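Local coordinates for 5-Carboxyvanillate Decarboxylase (Novosphingobium aromaticivorans, PDB 4QRN), which probably removes a carboxyl group from 5-carboxyvanillate as a metal-dependent member of the amidohydrolase family, here holding manganese and a nitro-substituted inhibitor, at residues Ile179-Glu191 with Glu237-Gly249. Residues are numbered along the deposited sequence; the frame is centred on the assembly and turned at random.
With ACT (acetate ion), chain L.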
loop_
_atom_site.group_PDB
_atom_site.type_symbol
_atom_site.label_atom_id
_atom_site.label_comp_id
_atom_site.label_asym_id
_atom_site.label_seq_id
_atom_site.Cartn_x
_atom_site.Cartn_y
_atom_site.Cartn_z
ATOM N N ILE A 179 15.072 7.064 -11.016
ATOM C CA ILE A 179 15.613 5.781 -10.592
ATOM C C ILE A 179 14.416 4.857 -10.407
ATOM O O ILE A 179 13.416 5.220 -9.772
ATOM C CB ILE A 179 16.459 5.903 -9.306
ATOM C CG1 ILE A 179 17.728 6.716 -9.613
ATOM C CG2 ILE A 179 16.808 4.497 -8.746
ATOM C CD1 ILE A 179 18.662 6.912 -8.415
ATOM N N ASN A 180 14.513 3.668 -10.991
ATOM C CA ASN A 180 13.440 2.684 -11.021
ATOM C C ASN A 180 13.513 1.818 -9.788
ATOM O O ASN A 180 13.787 0.616 -9.840
ATOM C CB ASN A 180 13.566 1.906 -12.323
ATOM C CG ASN A 180 13.576 2.830 -13.480
ATOM O OD1 ASN A 180 12.566 3.492 -13.726
ATOM N ND2 ASN A 180 14.726 2.949 -14.168
ATOM N N SER A 181 13.315 2.466 -8.648
ATOM C CA SER A 181 13.322 1.864 -7.333
ATOM C C SER A 181 14.582 1.025 -7.118
ATOM O O SER A 181 15.671 1.544 -7.355
ATOM C CB SER A 181 11.992 1.168 -7.027
ATOM O OG SER A 181 11.830 1.104 -5.635
ATOM N N HIS A 182 14.477 -0.189 -6.565
ATOM C CA HIS A 182 15.672 -0.908 -6.120
ATOM C C HIS A 182 16.648 -1.190 -7.270
ATOM O O HIS A 182 16.283 -1.247 -8.445
ATOM C CB HIS A 182 15.288 -2.247 -5.448
ATOM C CG HIS A 182 14.820 -3.288 -6.407
ATOM N ND1 HIS A 182 15.658 -4.253 -6.934
ATOM C CD2 HIS A 182 13.590 -3.504 -6.938
ATOM C CE1 HIS A 182 14.954 -5.016 -7.759
ATOM N NE2 HIS A 182 13.696 -4.588 -7.773
ATOM N N THR A 183 17.911 -1.384 -6.891
ATOM C CA THR A 183 18.903 -1.884 -7.827
ATOM C C THR A 183 19.378 -3.223 -7.310
ATOM O O THR A 183 20.050 -3.301 -6.269
ATOM C CB THR A 183 20.074 -0.879 -8.014
ATOM O OG1 THR A 183 19.573 0.272 -8.693
ATOM C CG2 THR A 183 21.212 -1.476 -8.847
ATOM N N GLN A 184 18.958 -4.276 -8.002
ATOM C CA GLN A 184 19.370 -5.638 -7.642
ATOM C C GLN A 184 19.120 -5.924 -6.154
ATOM O O GLN A 184 19.937 -6.538 -5.467
ATOM C CB GLN A 184 20.816 -5.883 -8.076
ATOM C CG GLN A 184 20.902 -5.831 -9.591
ATOM C CD GLN A 184 22.313 -5.897 -10.114
ATOM O OE1 GLN A 184 23.086 -6.758 -9.708
ATOM N NE2 GLN A 184 22.661 -4.984 -11.013
ATOM N N GLY A 185 17.958 -5.497 -5.682
ATOM C CA GLY A 185 17.530 -5.799 -4.333
ATOM C C GLY A 185 18.057 -4.863 -3.257
ATOM O O GLY A 185 17.777 -5.079 -2.068
ATOM N N ARG A 186 18.799 -3.832 -3.661
ATOM C CA ARG A 186 19.368 -2.851 -2.734
ATOM C C ARG A 186 18.636 -1.528 -2.875
ATOM O O ARG A 186 18.283 -1.110 -3.989
ATOM C CB ARG A 186 20.863 -2.632 -3.008
ATOM C CG ARG A 186 21.673 -3.898 -2.901
ATOM C CD ARG A 186 23.125 -3.622 -3.239
ATOM N NE ARG A 186 23.750 -2.848 -2.181
ATOM C CZ ARG A 186 25.018 -2.474 -2.199
ATOM N NH1 ARG A 186 25.775 -2.767 -3.250
ATOM N NH2 ARG A 186 25.523 -1.806 -1.174
ATOM N N TYR A 187 18.489 -0.837 -1.751
ATOM C CA TYR A 187 17.707 0.400 -1.652
ATOM C C TYR A 187 18.593 1.591 -1.366
ATOM O O TYR A 187 19.690 1.461 -0.803
ATOM C CB TYR A 187 16.599 0.217 -0.576
ATOM C CG TYR A 187 15.592 -0.831 -1.018
ATOM C CD1 TYR A 187 15.802 -2.194 -0.800
ATOM C CD2 TYR A 187 14.487 -0.450 -1.776
ATOM C CE1 TYR A 187 14.922 -3.149 -1.310
ATOM C CE2 TYR A 187 13.590 -1.394 -2.293
ATOM C CZ TYR A 187 13.822 -2.745 -2.056
ATOM O OH TYR A 187 12.999 -3.706 -2.572
ATOM N N LEU A 188 18.099 2.758 -1.743
ATOM C CA LEU A 188 18.924 3.971 -1.782
ATOM C C LEU A 188 19.251 4.526 -0.410
ATOM O O LEU A 188 20.060 5.445 -0.314
ATOM C CB LEU A 188 18.230 5.045 -2.626
ATOM C CG LEU A 188 18.150 4.748 -4.129
ATOM C CD1 LEU A 188 17.143 5.698 -4.731
ATOM C CD2 LEU A 188 19.529 4.856 -4.841
ATOM N N ASP A 189 18.647 3.987 0.650
ATOM C CA ASP A 189 19.016 4.388 2.003
ATOM C C ASP A 189 20.363 3.836 2.445
ATOM O O ASP A 189 20.887 4.267 3.456
ATOM C CB ASP A 189 17.952 3.930 2.994
ATOM C CG ASP A 189 17.722 2.431 2.943
ATOM O OD1 ASP A 189 17.062 1.974 1.991
ATOM O OD2 ASP A 189 18.235 1.720 3.846
ATOM N N GLU A 190 20.930 2.885 1.705
ATOM C CA GLU A 190 22.267 2.392 2.071
ATOM C C GLU A 190 23.300 3.478 1.823
ATOM O O GLU A 190 23.215 4.204 0.819
ATOM C CB GLU A 190 22.670 1.190 1.237
ATOM C CG GLU A 190 21.954 -0.084 1.536
ATOM C CD GLU A 190 22.697 -1.240 0.911
ATOM O OE1 GLU A 190 23.920 -1.369 1.138
ATOM O OE2 GLU A 190 22.077 -1.998 0.161
ATOM N N GLU A 191 24.291 3.554 2.710
ATOM C CA GLU A 191 25.340 4.560 2.572
ATOM C C GLU A 191 26.055 4.462 1.223
ATOM O O GLU A 191 26.518 5.473 0.692
ATOM C CB GLU A 191 26.367 4.424 3.693
ATOM C CG GLU A 191 25.836 4.838 5.058
ATOM C CD GLU A 191 26.936 5.134 6.057
ATOM O OE1 GLU A 191 28.073 4.656 5.861
ATOM O OE2 GLU A 191 26.661 5.849 7.043
ATOM N N GLU A 237 6.534 -1.708 -3.607
ATOM C CA GLU A 237 7.966 -1.507 -3.777
ATOM C C GLU A 237 8.339 -0.030 -3.616
ATOM O O GLU A 237 9.279 0.334 -2.923
ATOM C CB GLU A 237 8.364 -2.044 -5.158
ATOM C CG GLU A 237 9.717 -1.591 -5.662
ATOM C CD GLU A 237 10.942 -2.031 -4.870
ATOM O OE1 GLU A 237 10.875 -2.999 -4.089
ATOM O OE2 GLU A 237 11.995 -1.397 -5.093
ATOM N N THR A 238 7.587 0.832 -4.295
ATOM C CA THR A 238 7.977 2.235 -4.386
ATOM C C THR A 238 7.629 2.974 -3.096
ATOM O O THR A 238 8.409 3.794 -2.615
ATOM C CB THR A 238 7.295 2.891 -5.591
ATOM O OG1 THR A 238 7.471 2.063 -6.736
ATOM C CG2 THR A 238 7.915 4.250 -5.877
ATOM N N GLY A 239 6.457 2.700 -2.532
ATOM C CA GLY A 239 6.113 3.285 -1.252
ATOM C C GLY A 239 7.094 2.847 -0.170
ATOM O O GLY A 239 7.516 3.650 0.665
ATOM N N MET A 240 7.462 1.576 -0.165
ATOM C CA MET A 240 8.473 1.106 0.776
ATOM C C MET A 240 9.775 1.884 0.609
ATOM O O MET A 240 10.418 2.273 1.582
ATOM C CB MET A 240 8.748 -0.389 0.585
ATOM C CG MET A 240 9.749 -0.934 1.598
ATOM S SD MET A 240 10.173 -2.662 1.303
ATOM C CE MET A 240 10.984 -2.591 -0.276
ATOM N N HIS A 241 10.185 2.068 -0.643
ATOM C CA HIS A 241 11.459 2.724 -0.920
ATOM C C HIS A 241 11.455 4.172 -0.434
ATOM O O HIS A 241 12.399 4.619 0.230
ATOM C CB HIS A 241 11.756 2.642 -2.407
ATOM C CG HIS A 241 13.203 2.785 -2.752
ATOM N ND1 HIS A 241 13.688 2.332 -3.952
ATOM C CD2 HIS A 241 14.283 3.233 -2.053
ATOM C CE1 HIS A 241 14.996 2.529 -3.987
ATOM N NE2 HIS A 241 15.393 3.064 -2.849
ATOM N N LEU A 242 10.400 4.917 -0.760
ATOM C CA LEU A 242 10.307 6.290 -0.293
ATOM C C LEU A 242 10.255 6.324 1.235
ATOM O O LEU A 242 10.923 7.152 1.882
ATOM C CB LEU A 242 9.112 6.987 -0.904
ATOM C CG LEU A 242 8.875 8.421 -0.415
ATOM C CD1 LEU A 242 10.096 9.324 -0.611
ATOM C CD2 LEU A 242 7.653 8.986 -1.118
ATOM N N LEU A 243 9.465 5.430 1.842
ATOM C CA LEU A 243 9.351 5.427 3.292
ATOM C C LEU A 243 10.698 5.142 3.959
ATOM O O LEU A 243 11.058 5.773 4.952
ATOM C CB LEU A 243 8.291 4.426 3.730
ATOM C CG LEU A 243 7.986 4.380 5.225
ATOM C CD1 LEU A 243 7.565 5.745 5.780
ATOM C CD2 LEU A 243 6.893 3.344 5.506
ATOM N N ARG A 244 11.472 4.188 3.427
ATOM C CA ARG A 244 12.824 3.848 3.916
ATOM C C ARG A 244 13.731 5.069 3.886
ATOM O O ARG A 244 14.522 5.309 4.786
ATOM C CB ARG A 244 13.469 2.753 3.033
ATOM C CG ARG A 244 12.990 1.341 3.377
ATOM C CD ARG A 244 13.627 0.206 2.567
ATOM N NE ARG A 244 15.077 0.140 2.709
ATOM C CZ ARG A 244 15.795 -0.982 2.776
ATOM N NH1 ARG A 244 17.109 -0.898 2.841
ATOM N NH2 ARG A 244 15.223 -2.182 2.791
ATOM N N LEU A 245 13.639 5.821 2.794
ATOM C CA LEU A 245 14.458 7.016 2.674
ATOM C C LEU A 245 14.044 8.097 3.671
ATOM O O LEU A 245 14.900 8.742 4.292
ATOM C CB LEU A 245 14.393 7.550 1.253
ATOM C CG LEU A 245 15.284 6.794 0.277
ATOM C CD1 LEU A 245 14.885 7.097 -1.168
ATOM C CD2 LEU A 245 16.757 7.161 0.503
ATOM N N ILE A 246 12.738 8.298 3.845
ATOM C CA ILE A 246 12.295 9.281 4.828
ATOM C C ILE A 246 12.798 8.871 6.210
ATOM O O ILE A 246 13.368 9.688 6.950
ATOM C CB ILE A 246 10.761 9.419 4.810
ATOM C CG1 ILE A 246 10.284 10.040 3.483
ATOM C CG2 ILE A 246 10.294 10.227 6.018
ATOM C CD1 ILE A 246 8.799 9.941 3.274
ATOM N N THR A 247 12.626 7.606 6.574
ATOM C CA THR A 247 12.911 7.188 7.934
ATOM C C THR A 247 14.394 6.998 8.227
ATOM O O THR A 247 14.772 6.988 9.398
ATOM C CB THR A 247 12.085 5.964 8.352
ATOM O OG1 THR A 247 12.372 4.859 7.483
ATOM C CG2 THR A 247 10.588 6.295 8.323
ATOM N N ILE A 248 15.243 6.894 7.197
ATOM C CA ILE A 248 16.689 6.932 7.426
ATOM C C ILE A 248 17.174 8.362 7.625
ATOM O O ILE A 248 18.325 8.591 7.985
ATOM C CB ILE A 248 17.482 6.225 6.282
ATOM C CG1 ILE A 248 18.830 5.681 6.781
ATOM C CG2 ILE A 248 17.693 7.133 5.070
ATOM C CD1 ILE A 248 18.687 4.569 7.805
ATOM N N GLY A 249 16.310 9.341 7.384
ATOM C CA GLY A 249 16.667 10.739 7.578
ATOM C C GLY A 249 17.259 11.420 6.366
ATOM O O GLY A 249 17.973 12.408 6.525
HETATM C C ACT L . 24.886 -4.048 -6.462
HETATM O O ACT L . 25.195 -3.116 -5.684
HETATM O OXT ACT L . 24.582 -5.151 -5.940
HETATM C CH3 ACT L . 24.894 -3.860 -7.948
#
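Tyr187 reaches from the loop that follows strand 177-179 and lays the CD2 edge of its ring over the centre of the His241 imidazole on helix 233-248. This is a T-shaped stack with the planes 79° apart. His241 is also held at both ring nitrogens: ND1 donates to Ser181 OG in the ring plane at 2.8 Å, and NE2 accepts from the backbone N of Leu188 at 2.9 Å, in a nearly straight bond (169°). Those two bonds fix the flip of the ring and place the proton on ND1. Ser181 OG in turn donates to Glu237 OE2 at 2.6 Å, and the backbone N of His182 reaches the same oxygen. The other carboxylate oxygen, Glu237 OE1, offers its syn lone pair to Tyr187 OH at 2.7 Å, while the Met240 methyl CE lies obliquely against the phenol end of Tyr187, 3.4 Å from CZ, with SD further back in a Met-aromatic contact.

Further along the helix, Arg244 meets Asp189 of the loop, whose CG sits between its backbone N and carbonyl carbon (chi1 57°). In the conformers given here, Arg244 grips it side-on, NE to OD1 at 2.8 Å and NH1 to OD2 at 3.0 Å, and turns a guanidinium face to Tyr187 CB; both side chains are modelled in two positions, so the bridge may not be permanent. Arg244 NH2 goes on to Glu224 of the second subunit, carrying the ion pair into the dimer interface.

The loop is thus tied to its neighbouring helix of the amidohydrolase barrel by a largely buried polar network as well as by apolar packing. With three donors shared between its two oxygens, Glu237 is probably stabilised as a carboxylate, and the use of His241 NE2 as an acceptor is consistent with a neutral imidazole.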